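Local coordinates for molybdopterin biosynthesis protein (Mycobacterium abscessus, PDB 3TCR) that probably binds molybdopterin and takes part in making the molybdenum cofactor, as a member of the MogA/MoaB-like MoCF_biosynth family, at residues A[139-150]-A[167-178]; A[43-51]-A[101-111]. All coordinates share one frame; numbering follows the deposited sequence. Where two conformers were deposited one is given.

Interaction 1: A[139-150]-A[167-178]; sequences IRSSGLAAGVTE and VNIAGSRAAVRD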
ATOM      1  N   ILE A 139      -2.715   9.953   0.747  1.00 17.38           N
ATOM      2  CA  ILE A 139      -2.046  11.088   0.106  1.00 16.88           C
ATOM      3  C   ILE A 139      -1.848  10.793  -1.377  1.00 17.70           C
ATOM      4  O   ILE A 139      -2.128  11.655  -2.235  1.00 18.17           O
ATOM      5  CB  ILE A 139      -0.714  11.442   0.793  1.00 16.50           C
ATOM      6  CG1 ILE A 139      -0.952  12.050   2.194  1.00 16.76           C
ATOM      7  CG2 ILE A 139       0.105  12.445  -0.022  1.00 15.55           C
ATOM      8  CD1 ILE A 139       0.308  12.157   3.054  1.00 15.54           C
ATOM      9  N   ARG A 140      -1.390   9.580  -1.691  1.00 18.21           N
ATOM     10  CA  ARG A 140      -1.198   9.187  -3.109  1.00 18.61           C
ATOM     11  C   ARG A 140      -2.526   9.165  -3.856  1.00 19.28           C
ATOM     12  O   ARG A 140      -2.645   9.665  -4.978  1.00 19.84           O
ATOM     13  CB  ARG A 140      -0.523   7.810  -3.238  1.00 18.31           C
ATOM     14  CG  ARG A 140       0.991   7.870  -3.036  1.00 18.23           C
ATOM     15  CD  ARG A 140       1.653   6.575  -3.347  1.00 17.79           C
ATOM     16  NE  ARG A 140       1.497   5.593  -2.279  1.00 17.84           N
ATOM     17  CZ  ARG A 140       2.348   5.446  -1.259  1.00 18.54           C
ATOM     18  NH1 ARG A 140       2.131   4.488  -0.365  1.00 19.10           N
ATOM     19  NH2 ARG A 140       3.407   6.269  -1.097  1.00 18.29           N
ATOM     20  N   SER A 141      -3.511   8.552  -3.235  1.00 19.87           N
ATOM     21  CA  SER A 141      -4.815   8.390  -3.849  1.00 21.70           C
ATOM     22  C   SER A 141      -5.489   9.730  -4.116  1.00 21.01           C
ATOM     23  O   SER A 141      -5.987   9.963  -5.196  1.00 22.08           O
ATOM     24  CB  SER A 141      -5.706   7.584  -2.900  1.00 22.95           C
ATOM     25  OG  SER A 141      -6.957   7.474  -3.485  1.00 24.10           O
ATOM     26  N   SER A 142      -5.497  10.613  -3.132  1.00 20.88           N
ATOM     27  CA  SER A 142      -6.063  11.958  -3.343  1.00 22.21           C
ATOM     28  C   SER A 142      -5.281  12.754  -4.396  1.00 22.86           C
ATOM     29  O   SER A 142      -5.888  13.465  -5.205  1.00 24.58           O
ATOM     30  CB  SER A 142      -6.106  12.766  -2.038  1.00 22.47           C
ATOM     31  OG  SER A 142      -6.443  14.130  -2.292  1.00 22.45           O
ATOM     32  N   GLY A 143      -3.952  12.661  -4.393  1.00 22.03           N
ATOM     33  CA  GLY A 143      -3.154  13.377  -5.412  1.00 22.76           C
ATOM     34  C   GLY A 143      -3.421  12.891  -6.831  1.00 24.52           C
ATOM     35  O   GLY A 143      -3.492  13.680  -7.792  1.00 25.33           O
ATOM     36  N   LEU A 144      -3.584  11.578  -6.970  1.00 26.17           N
ATOM     37  CA  LEU A 144      -3.937  10.983  -8.262  1.00 26.45           C
ATOM     38  C   LEU A 144      -5.302  11.490  -8.718  1.00 26.84           C
ATOM     39  O   LEU A 144      -5.442  11.920  -9.852  1.00 28.90           O
ATOM     40  CB  LEU A 144      -3.954   9.441  -8.179  1.00 26.49           C
ATOM     41  CG  LEU A 144      -4.135   8.649  -9.476  1.00 27.35           C
ATOM     42  CD1 LEU A 144      -2.999   9.026 -10.418  1.00 28.03           C
ATOM     43  CD2 LEU A 144      -4.132   7.142  -9.242  1.00 25.68           C
ATOM     44  N   ALA A 145      -6.310  11.440  -7.847  1.00 26.64           N
ATOM     45  CA  ALA A 145      -7.658  11.918  -8.227  1.00 27.02           C
ATOM     46  C   ALA A 145      -7.638  13.403  -8.566  1.00 27.34           C
ATOM     47  O   ALA A 145      -8.394  13.813  -9.425  1.00 29.81           O
ATOM     48  CB  ALA A 145      -8.720  11.607  -7.156  1.00 24.83           C
ATOM     49  N   ALA A 146      -6.764  14.198  -7.942  1.00 27.75           N
ATOM     50  CA  ALA A 146      -6.631  15.645  -8.271  1.00 27.95           C
ATOM     51  C   ALA A 146      -5.751  15.933  -9.510  1.00 29.00           C
ATOM     52  O   ALA A 146      -5.595  17.078  -9.908  1.00 27.63           O
ATOM     53  CB  ALA A 146      -6.095  16.414  -7.081  1.00 26.76           C
ATOM     54  N   GLY A 147      -5.192  14.895 -10.130  1.00 29.48           N
ATOM     55  CA  GLY A 147      -4.308  15.085 -11.269  1.00 28.73           C
ATOM     56  C   GLY A 147      -2.944  15.655 -10.900  1.00 28.65           C
ATOM     57  O   GLY A 147      -2.260  16.180 -11.753  1.00 29.33           O
ATOM     58  N   VAL A 148      -2.524  15.521  -9.641  1.00 27.60           N
ATOM     59  CA  VAL A 148      -1.192  15.972  -9.238  1.00 26.37           C
ATOM     60  C   VAL A 148      -0.254  14.757  -9.247  1.00 27.62           C
ATOM     61  O   VAL A 148      -0.148  13.982  -8.257  1.00 25.23           O
ATOM     62  CB  VAL A 148      -1.199  16.642  -7.856  1.00 25.96           C
ATOM     63  CG1 VAL A 148       0.200  17.135  -7.508  1.00 24.58           C
ATOM     64  CG2 VAL A 148      -2.250  17.771  -7.783  1.00 24.01           C
ATOM     65  N   THR A 149       0.410  14.592 -10.386  1.00 28.58           N
ATOM     66  CA  THR A 149       1.195  13.391 -10.704  1.00 29.06           C
ATOM     67  C   THR A 149       2.268  13.085  -9.680  1.00 26.65           C
ATOM     68  O   THR A 149       2.434  11.937  -9.282  1.00 25.97           O
ATOM     69  CB  THR A 149       1.881  13.569 -12.077  1.00 32.93           C
ATOM     70  OG1 THR A 149       0.875  13.806 -13.077  1.00 36.49           O
ATOM     71  CG2 THR A 149       2.738  12.296 -12.463  1.00 34.01           C
ATOM     72  N   GLU A 150       3.010  14.111  -9.273  1.00 25.91           N
ATOM     73  CA  GLU A 150       4.104  13.932  -8.328  1.00 24.56           C
ATOM     74  C   GLU A 150       3.576  13.485  -6.945  1.00 24.01           C
ATOM     75  O   GLU A 150       4.334  12.933  -6.153  1.00 22.76           O
ATOM     76  CB  GLU A 150       4.977  15.174  -8.214  1.00 24.02           C
ATOM     77  CG  GLU A 150       4.291  16.427  -7.660  1.00 25.22           C
ATOM     78  CD  GLU A 150       3.600  17.297  -8.726  1.00 25.92           C
ATOM     79  OE1 GLU A 150       3.369  16.816  -9.870  1.00 25.29           O
ATOM     80  OE2 GLU A 150       3.287  18.475  -8.399  1.00 26.36           O
ATOM     81  N   VAL A 167       5.478  12.398   8.356  1.00 13.60           N
ATOM     82  CA  VAL A 167       4.841  12.213   7.055  1.00 14.04           C
ATOM     83  C   VAL A 167       5.637  12.903   5.928  1.00 14.78           C
ATOM     84  O   VAL A 167       5.919  14.119   5.989  1.00 15.35           O
ATOM     85  CB  VAL A 167       3.391  12.771   7.078  1.00 14.61           C
ATOM     86  CG1 VAL A 167       2.646  12.457   5.767  1.00 13.77           C
ATOM     87  CG2 VAL A 167       2.623  12.246   8.325  1.00 14.81           C
ATOM     88  N   ASN A 168       6.021  12.125   4.920  1.00 15.22           N
ATOM     89  CA  ASN A 168       6.650  12.657   3.708  1.00 15.81           C
ATOM     90  C   ASN A 168       5.621  13.138   2.675  1.00 16.33           C
ATOM     91  O   ASN A 168       4.710  12.365   2.283  1.00 16.33           O
ATOM     92  CB  ASN A 168       7.434  11.557   2.979  1.00 15.82           C
ATOM     93  CG  ASN A 168       8.521  10.895   3.810  1.00 16.04           C
ATOM     94  OD1 ASN A 168       8.787   9.689   3.597  1.00 16.27           O
ATOM     95  ND2 ASN A 168       9.215  11.659   4.673  1.00 14.84           N
ATOM     96  N   ILE A 169       5.762  14.368   2.196  1.00 17.24           N
ATOM     97  CA  ILE A 169       5.025  14.770   0.987  1.00 19.09           C
ATOM     98  C   ILE A 169       5.953  15.280  -0.125  1.00 19.11           C
ATOM     99  O   ILE A 169       7.083  15.702   0.148  1.00 18.75           O
ATOM    100  CB  ILE A 169       3.875  15.744   1.300  1.00 20.66           C
ATOM    101  CG1 ILE A 169       4.346  17.118   1.642  1.00 21.75           C
ATOM    102  CG2 ILE A 169       3.067  15.290   2.532  1.00 19.29           C
ATOM    103  CD1 ILE A 169       3.213  17.859   2.385  1.00 24.39           C
ATOM    104  N   ALA A 170       5.474  15.207  -1.363  1.00 19.42           N
ATOM    105  CA  ALA A 170       6.234  15.677  -2.531  1.00 20.78           C
ATOM    106  C   ALA A 170       6.421  17.159  -2.456  1.00 21.23           C
ATOM    107  O   ALA A 170       5.695  17.869  -1.746  1.00 20.38           O
ATOM    108  CB  ALA A 170       5.576  15.290  -3.858  1.00 19.13           C
ATOM    109  N   GLY A 171       7.427  17.625  -3.193  1.00 24.22           N
ATOM    110  CA  GLY A 171       7.925  18.990  -3.068  1.00 25.56           C
ATOM    111  C   GLY A 171       7.159  20.161  -3.688  1.00 28.87           C
ATOM    112  O   GLY A 171       7.402  21.327  -3.297  1.00 33.64           O
ATOM    113  N   SER A 172       6.280  19.919  -4.651  1.00 28.76           N
ATOM    114  CA  SER A 172       5.623  21.039  -5.353  1.00 29.67           C
ATOM    115  C   SER A 172       4.523  21.704  -4.526  1.00 31.68           C
ATOM    116  O   SER A 172       3.989  21.116  -3.573  1.00 32.93           O
ATOM    117  CB  SER A 172       5.016  20.539  -6.650  1.00 29.38           C
ATOM    118  OG  SER A 172       3.955  19.668  -6.337  1.00 29.28           O
ATOM    119  N   ARG A 173       4.158  22.924  -4.912  1.00 30.94           N
ATOM    120  CA  ARG A 173       3.035  23.607  -4.286  1.00 29.35           C
ATOM    121  C   ARG A 173       1.747  22.809  -4.413  1.00 25.79           C
ATOM    122  O   ARG A 173       0.959  22.758  -3.466  1.00 23.78           O
ATOM    123  CB  ARG A 173       2.833  25.033  -4.849  1.00 33.49           C
ATOM    124  CG  ARG A 173       3.887  26.031  -4.343  1.00 37.60           C
ATOM    125  CD  ARG A 173       3.732  27.428  -4.942  1.00 41.32           C
ATOM    126  NE  ARG A 173       2.541  28.090  -4.418  1.00 44.27           N
ATOM    127  CZ  ARG A 173       2.466  28.751  -3.261  1.00 44.83           C
ATOM    128  NH1 ARG A 173       3.521  28.855  -2.452  1.00 44.28           N
ATOM    129  NH2 ARG A 173       1.306  29.306  -2.907  1.00 47.40           N
ATOM    130  N   ALA A 174       1.529  22.198  -5.570  1.00 23.12           N
ATOM    131  CA  ALA A 174       0.284  21.466  -5.808  1.00 23.07           C
ATOM    132  C   ALA A 174       0.219  20.241  -4.877  1.00 22.34           C
ATOM    133  O   ALA A 174      -0.830  19.959  -4.315  1.00 22.56           O
ATOM    134  CB  ALA A 174       0.175  21.038  -7.271  1.00 21.48           C
ATOM    135  N   ALA A 175       1.350  19.550  -4.720  1.00 20.90           N
ATOM    136  CA  ALA A 175       1.454  18.378  -3.832  1.00 21.53           C
ATOM    137  C   ALA A 175       1.269  18.790  -2.382  1.00 20.10           C
ATOM    138  O   ALA A 175       0.571  18.124  -1.648  1.00 20.18           O
ATOM    139  CB  ALA A 175       2.794  17.601  -4.032  1.00 20.01           C
ATOM    140  N   VAL A 176       1.873  19.899  -1.969  1.00 20.64           N
ATOM    141  CA  VAL A 176       1.716  20.375  -0.575  1.00 20.82           C
ATOM    142  C   VAL A 176       0.254  20.753  -0.292  1.00 21.97           C
ATOM    143  O   VAL A 176      -0.280  20.444   0.786  1.00 21.20           O
ATOM    144  CB  VAL A 176       2.604  21.594  -0.264  1.00 20.69           C
ATOM    145  CG1 VAL A 176       2.087  22.326   0.955  1.00 20.01           C
ATOM    146  CG2 VAL A 176       4.065  21.166  -0.110  1.00 20.18           C
ATOM    147  N   ARG A 177      -0.391  21.387  -1.267  1.00 21.55           N
ATOM    148  CA  ARG A 177      -1.790  21.774  -1.104  0.70 24.07           C
ATOM    149  C   ARG A 177      -2.686  20.556  -0.897  1.00 22.17           C
ATOM    150  O   ARG A 177      -3.461  20.499   0.052  1.00 19.98           O
ATOM    151  CB  ARG A 177      -2.302  22.605  -2.305  0.70 26.65           C
ATOM    152  CG  ARG A 177      -2.602  24.027  -1.916  0.70 29.62           C
ATOM    153  CD  ARG A 177      -2.943  24.916  -3.122  0.70 31.58           C
ATOM    154  NE  ARG A 177      -2.320  26.243  -2.995  0.70 33.49           N
ATOM    155  CZ  ARG A 177      -2.632  27.117  -2.039  0.70 33.87           C
ATOM    156  NH1 ARG A 177      -3.533  26.801  -1.120  0.70 32.82           N
ATOM    157  NH2 ARG A 177      -2.040  28.305  -2.000  0.70 34.94           N
ATOM    158  N   ASP A 178      -2.588  19.614  -1.823  1.00 21.85           N
ATOM    159  CA  ASP A 178      -3.435  18.437  -1.777  1.00 21.95           C
ATOM    160  C   ASP A 178      -3.052  17.490  -0.610  1.00 20.09           C
ATOM    161  O   ASP A 178      -3.917  17.024   0.103  1.00 21.01           O
ATOM    162  CB  ASP A 178      -3.436  17.720  -3.120  1.00 22.10           C
ATOM    163  CG  ASP A 178      -4.512  16.651  -3.188  1.00 23.66           C
ATOM    164  OD1 ASP A 178      -5.671  17.041  -3.385  1.00 25.76           O
ATOM    165  OD2 ASP A 178      -4.190  15.445  -3.030  1.00 22.48           O
TER
HETATM  166  O   HOH W   1      -1.963  14.377  -2.046  1.00 15.24           O
HETATM  167  O   HOH W   2      -6.670  16.119  -0.375  1.00 32.51           O

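Interaction 2: A[43-51]-A[101-111]; sequences VGRSLVVIV and GGVDLVVTVGG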
ATOM      1  N   VAL A  43      -3.613  22.321  18.732  1.00 36.67           N
ATOM      2  CA  VAL A  43      -3.651  20.861  18.605  1.00 34.70           C
ATOM      3  C   VAL A  43      -2.317  20.192  18.997  1.00 32.30           C
ATOM      4  O   VAL A  43      -2.292  19.103  19.580  1.00 33.22           O
ATOM      5  CB  VAL A  43      -3.978  20.446  17.175  1.00 34.44           C
ATOM      6  CG1 VAL A  43      -3.747  18.941  17.036  1.00 36.45           C
ATOM      7  CG2 VAL A  43      -5.396  20.874  16.815  1.00 35.98           C
ATOM      8  N   GLY A  44      -1.209  20.856  18.705  1.00 28.88           N
ATOM      9  CA  GLY A  44       0.099  20.291  18.994  1.00 27.70           C
ATOM     10  C   GLY A  44       1.173  21.116  18.335  1.00 26.14           C
ATOM     11  O   GLY A  44       0.877  22.155  17.741  1.00 25.22           O
ATOM     12  N   ARG A  45       2.415  20.656  18.477  1.00 24.30           N
ATOM     13  CA  ARG A  45       3.580  21.297  17.916  1.00 23.02           C
ATOM     14  C   ARG A  45       4.021  20.574  16.633  1.00 20.84           C
ATOM     15  O   ARG A  45       3.975  19.351  16.550  1.00 19.17           O
ATOM     16  CB  ARG A  45       4.688  21.253  18.964  1.00 25.51           C
ATOM     17  CG  ARG A  45       4.460  22.190  20.150  1.00 29.10           C
ATOM     18  CD  ARG A  45       5.297  21.793  21.378  1.00 31.89           C
ATOM     19  NE  ARG A  45       6.718  21.743  21.068  1.00 34.65           N
ATOM     20  CZ  ARG A  45       7.585  20.772  21.392  1.00 36.85           C
ATOM     21  NH1 ARG A  45       7.236  19.685  22.068  1.00 38.10           N
ATOM     22  NH2 ARG A  45       8.845  20.906  21.025  1.00 37.70           N
ATOM     23  N   SER A  46       4.485  21.338  15.654  1.00 19.90           N
ATOM     24  CA  SER A  46       4.927  20.806  14.372  1.00 19.24           C
ATOM     25  C   SER A  46       6.270  21.357  13.916  1.00 18.62           C
ATOM     26  O   SER A  46       6.682  22.437  14.335  1.00 18.14           O
ATOM     27  CB  SER A  46       3.881  21.108  13.286  1.00 19.50           C
ATOM     28  OG  SER A  46       3.676  22.507  13.174  1.00 20.40           O
ATOM     29  N   LEU A  47       6.942  20.587  13.054  1.00 18.54           N
ATOM     30  CA  LEU A  47       8.167  21.017  12.385  1.00 19.36           C
ATOM     31  C   LEU A  47       8.124  20.635  10.905  1.00 18.89           C
ATOM     32  O   LEU A  47       7.682  19.548  10.542  1.00 19.93           O
ATOM     33  CB  LEU A  47       9.397  20.380  13.031  1.00 21.53           C
ATOM     34  CG  LEU A  47      10.787  20.781  12.457  1.00 23.26           C
ATOM     35  CD1 LEU A  47      11.332  21.995  13.205  1.00 25.23           C
ATOM     36  CD2 LEU A  47      11.756  19.640  12.598  1.00 22.44           C
ATOM     37  N   VAL A  48       8.594  21.538  10.061  1.00 18.06           N
ATOM     38  CA  VAL A  48       8.700  21.324   8.651  1.00 16.65           C
ATOM     39  C   VAL A  48      10.141  21.125   8.262  1.00 16.85           C
ATOM     40  O   VAL A  48      11.019  21.932   8.624  1.00 17.42           O
ATOM     41  CB  VAL A  48       8.164  22.544   7.884  1.00 16.86           C
ATOM     42  CG1 VAL A  48       8.166  22.265   6.376  1.00 15.48           C
ATOM     43  CG2 VAL A  48       6.774  22.879   8.387  1.00 16.19           C
ATOM     44  N   VAL A  49      10.391  20.053   7.519  1.00 16.79           N
ATOM     45  CA  VAL A  49      11.712  19.751   6.988  1.00 16.97           C
ATOM     46  C   VAL A  49      11.653  19.860   5.462  1.00 17.25           C
ATOM     47  O   VAL A  49      10.991  19.072   4.825  1.00 16.75           O
ATOM     48  CB  VAL A  49      12.168  18.318   7.377  1.00 16.52           C
ATOM     49  CG1 VAL A  49      13.554  18.023   6.795  1.00 15.60           C
ATOM     50  CG2 VAL A  49      12.158  18.150   8.897  1.00 16.27           C
ATOM     51  N   ILE A  50      12.329  20.855   4.886  1.00 19.19           N
ATOM     52  CA  ILE A  50      12.368  21.040   3.429  1.00 19.82           C
ATOM     53  C   ILE A  50      13.515  20.199   2.922  1.00 20.23           C
ATOM     54  O   ILE A  50      14.646  20.415   3.341  1.00 20.86           O
ATOM     55  CB  ILE A  50      12.666  22.502   3.043  1.00 20.89           C
ATOM     56  CG1 ILE A  50      11.539  23.422   3.523  1.00 21.68           C
ATOM     57  CG2 ILE A  50      12.919  22.628   1.538  1.00 19.49           C
ATOM     58  CD1 ILE A  50      10.164  23.016   3.046  1.00 22.61           C
ATOM     59  N   VAL A  51      13.234  19.237   2.053  1.00 20.28           N
ATOM     60  CA  VAL A  51      14.278  18.377   1.513  1.00 20.59           C
ATOM     61  C   VAL A  51      14.510  18.793   0.071  1.00 22.20           C
ATOM     62  O   VAL A  51      13.770  18.392  -0.828  1.00 22.77           O
ATOM     63  CB  VAL A  51      13.918  16.863   1.579  1.00 20.17           C
ATOM     64  CG1 VAL A  51      15.080  16.030   1.010  1.00 19.98           C
ATOM     65  CG2 VAL A  51      13.563  16.436   3.013  1.00 18.33           C
ATOM     66  N   GLY A 101      13.142  16.255  20.650  1.00 15.96           N
ATOM     67  CA  GLY A 101      12.478  17.438  21.227  1.00 15.93           C
ATOM     68  C   GLY A 101      10.981  17.253  21.487  1.00 16.56           C
ATOM     69  O   GLY A 101      10.316  18.169  21.950  1.00 17.45           O
ATOM     70  N   GLY A 102      10.423  16.082  21.207  1.00 16.91           N
ATOM     71  CA  GLY A 102       9.022  15.811  21.537  1.00 17.01           C
ATOM     72  C   GLY A 102       8.002  16.439  20.589  1.00 17.25           C
ATOM     73  O   GLY A 102       6.861  16.614  20.962  1.00 16.79           O
ATOM     74  N   VAL A 103       8.416  16.802  19.375  1.00 16.95           N
ATOM     75  CA  VAL A 103       7.506  17.400  18.422  1.00 17.30           C
ATOM     76  C   VAL A 103       6.356  16.415  18.054  1.00 17.39           C
ATOM     77  O   VAL A 103       6.581  15.220  17.871  1.00 18.49           O
ATOM     78  CB  VAL A 103       8.278  17.854  17.163  1.00 17.31           C
ATOM     79  CG1 VAL A 103       7.326  18.316  16.056  1.00 17.12           C
ATOM     80  CG2 VAL A 103       9.328  18.932  17.515  1.00 17.47           C
ATOM     81  N   ASP A 104       5.139  16.919  17.915  1.00 17.07           N
ATOM     82  CA  ASP A 104       3.977  16.053  17.596  1.00 17.26           C
ATOM     83  C   ASP A 104       3.842  15.663  16.125  1.00 16.04           C
ATOM     84  O   ASP A 104       3.444  14.535  15.817  1.00 15.46           O
ATOM     85  CB  ASP A 104       2.688  16.719  18.045  1.00 18.19           C
ATOM     86  CG  ASP A 104       2.705  17.055  19.534  1.00 20.08           C
ATOM     87  OD1 ASP A 104       2.739  16.122  20.368  1.00 22.09           O
ATOM     88  OD2 ASP A 104       2.729  18.241  19.887  1.00 21.65           O
ATOM     89  N   LEU A 105       4.163  16.598  15.231  1.00 15.36           N
ATOM     90  CA  LEU A 105       4.078  16.377  13.781  1.00 14.91           C
ATOM     91  C   LEU A 105       5.273  16.924  13.035  1.00 14.72           C
ATOM     92  O   LEU A 105       5.621  18.087  13.180  1.00 15.70           O
ATOM     93  CB  LEU A 105       2.813  17.031  13.234  1.00 14.93           C
ATOM     94  CG  LEU A 105       2.590  16.975  11.740  1.00 14.83           C
ATOM     95  CD1 LEU A 105       2.485  15.543  11.236  1.00 13.91           C
ATOM     96  CD2 LEU A 105       1.341  17.825  11.437  1.00 14.98           C
ATOM     97  N   VAL A 106       5.906  16.079  12.241  1.00 14.37           N
ATOM     98  CA  VAL A 106       6.940  16.492  11.312  1.00 14.02           C
ATOM     99  C   VAL A 106       6.441  16.191   9.905  1.00 14.12           C
ATOM    100  O   VAL A 106       6.070  15.035   9.608  1.00 15.27           O
ATOM    101  CB  VAL A 106       8.239  15.716  11.563  1.00 14.09           C
ATOM    102  CG1 VAL A 106       9.230  15.949  10.430  1.00 13.85           C
ATOM    103  CG2 VAL A 106       8.832  16.049  12.931  1.00 13.13           C
ATOM    104  N   VAL A 107       6.354  17.225   9.065  1.00 13.84           N
ATOM    105  CA  VAL A 107       6.064  17.096   7.646  1.00 13.62           C
ATOM    106  C   VAL A 107       7.360  17.393   6.890  1.00 14.23           C
ATOM    107  O   VAL A 107       7.951  18.475   7.056  1.00 14.08           O
ATOM    108  CB  VAL A 107       5.014  18.126   7.236  1.00 14.31           C
ATOM    109  CG1 VAL A 107       4.700  18.078   5.724  1.00 13.78           C
ATOM    110  CG2 VAL A 107       3.748  17.960   8.093  1.00 14.14           C
ATOM    111  N   THR A 108       7.830  16.427   6.102  1.00 14.20           N
ATOM    112  CA  THR A 108       8.980  16.614   5.225  1.00 14.33           C
ATOM    113  C   THR A 108       8.375  16.879   3.842  1.00 15.17           C
ATOM    114  O   THR A 108       7.335  16.287   3.508  1.00 15.18           O
ATOM    115  CB  THR A 108       9.910  15.365   5.154  1.00 14.02           C
ATOM    116  OG1 THR A 108       9.278  14.298   4.423  1.00 13.48           O
ATOM    117  CG2 THR A 108      10.289  14.858   6.527  1.00 13.88           C
ATOM    118  N   VAL A 109       9.029  17.740   3.056  1.00 15.61           N
ATOM    119  CA  VAL A 109       8.522  18.221   1.779  1.00 15.99           C
ATOM    120  C   VAL A 109       9.659  18.103   0.786  1.00 16.12           C
ATOM    121  O   VAL A 109      10.683  18.773   0.946  1.00 15.99           O
ATOM    122  CB  VAL A 109       8.142  19.730   1.854  1.00 17.26           C
ATOM    123  CG1 VAL A 109       7.659  20.276   0.493  1.00 16.55           C
ATOM    124  CG2 VAL A 109       7.125  19.966   2.958  1.00 17.32           C
ATOM    125  N   GLY A 110       9.492  17.258  -0.232  1.00 16.32           N
ATOM    126  CA  GLY A 110      10.567  16.997  -1.187  1.00 16.60           C
ATOM    127  C   GLY A 110      11.187  15.623  -1.045  1.00 17.24           C
ATOM    128  O   GLY A 110      11.008  14.922   0.011  1.00 15.99           O
ATOM    129  N   GLY A 111      11.873  15.213  -2.126  1.00 17.05           N
ATOM    130  CA  GLY A 111      12.710  14.016  -2.094  1.00 17.32           C
ATOM    131  C   GLY A 111      11.959  12.696  -2.158  1.00 18.03           C
ATOM    132  O   GLY A 111      12.471  11.666  -1.708  1.00 17.88           O
TER

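Interaction 1: A[139-150]-A[167-178]
Ile139 and Val167 form the closely packed, buried end of this contact. The Ile139 chain runs out extended past CG1 (chi2 168°), which carries CD1 across to Val167 CG1 at 3.6 Å, and the two side chains meet at a slant. Nearby, Ile169 CG2 adds a looser apolar neighbour to the same methyl. Also on the inner side, the buried Ala170 CB touches Glu150 O at 3.5 Å. One turn along helix 133-145, Ser142 OG donates to Asp178 OD2 over 2.7 Å, reaching it on the syn side and 20° out of the carboxylate plane. A water also donates to OD2 and to Ile139 O, so the carboxylate oxygen is held by two donors. A second water bridges Ser142 OG and Asp178 O, and Thr182 OG1 is weakly hydrogen-bonded to both.

Toward the solvent the packing thins. The exposed methyl of Ala146 faces the Asp178 carboxylate, CB to OD1 3.8 Å. Gly147 ends helix 133-145 in a Schellman motif, and Val148 follows at the N-cap position of the next helix. It lays CG1 against Ala174 CB at 3.9 Å. Glu150 bends at chi2 (-88°), bringing OE2 to Ser172 OG; the 2.5 Å separation is very short, so its exact length is doubtful. Ser172 OG also accepts from Ala175 N at 3.1 Å, capping helix 173-196. On the outer side of helix 133-145, Arg140 makes a salt bridge with Glu137 of the second subunit. The whole is a strand-turn-helix unit with a serine N-cap, joining strand 164-169 to helix 173-196 and packed against the turn, closed by a Schellman motif, between helices 133-145 and 149-152 of a MoCF_biosynth domain.

Interaction 2: A[43-51]-A[101-111]
Arg45 and Asp104 stand at the N-terminal end of a pair of parallel strands that run side by side, their axes 4.7 Å apart at closest approach. Asp104 turns its carboxylate back so that the anti lone pair of OD2 takes the backbone N of Arg45 at 2.8 Å in an almost straight bond (177°). The Arg45 side chain goes another way. Bent at chi3 (57°), it crosses the Val103 side chain at about a right angle, and Val103 CA lies over one face of the guanidinium, toward its rim. NH2 donates to Gly101 O at 3.2 Å, the oxygen lying in the guanidinium plane but the nitrogen standing above the carbonyl plane, while NE is in a salt bridge with Asp79.

Further in, the backbones zip together from Leu105 N to Arg45 O through to Val51 N to Val109 O, this last bond 2.8 Å long. The side chains of each bridged pair point to the same side. On the face of Leu47, Val49, Val106 and Thr108, Val49 CG2 meets Val106 CG1 at 4.0 Å as the two chains pass at a slant, and Thr108 CG2 rests on Val49 CB at the same spacing. Helix 88-100 covers this face through Ala94 and Ala98. On the face of Ser46, Val48, Ile50 and Val109, Ile50 and Val109 lie side by side pointing the same way, Ile50 CD1 reaching Val109 CB, while Val48 CG1 touches Val109 CG2 at 4.2 Å. Helices 64-73 and 173-196 close that face. Strand 44-51 lies between 76-84 and 105-109, the latter two linked by a beta-alpha-beta crossover through helix 88-100: the core of a Rossmann-like alpha/beta sandwich, as in MogA and MoaB.

The centres of interactions 1 and 2 lie about 17 Å apart, yet the two contacts join directly through neighbouring strands 105-109 and 164-169. Ile169 N probably bonds to Thr108 O at 2.8 Å, and Asn168 ND2 to Thr108 OG1 at 2.7 Å. Packing reinforces this: Ile169 CD1 lies 3.7 Å from Val107 CG1, and Val176 CG2 3.8 Å from Val109 CG1, so the helix capped in interaction 1 rests on the sheet built in interaction 2. Strand 105-109 runs into a turn at Gly110 and Gly111, followed by Thr112, which Ala170 touches; by analogy with MogA-type relatives, these converging turns probably border the molybdopterin pocket.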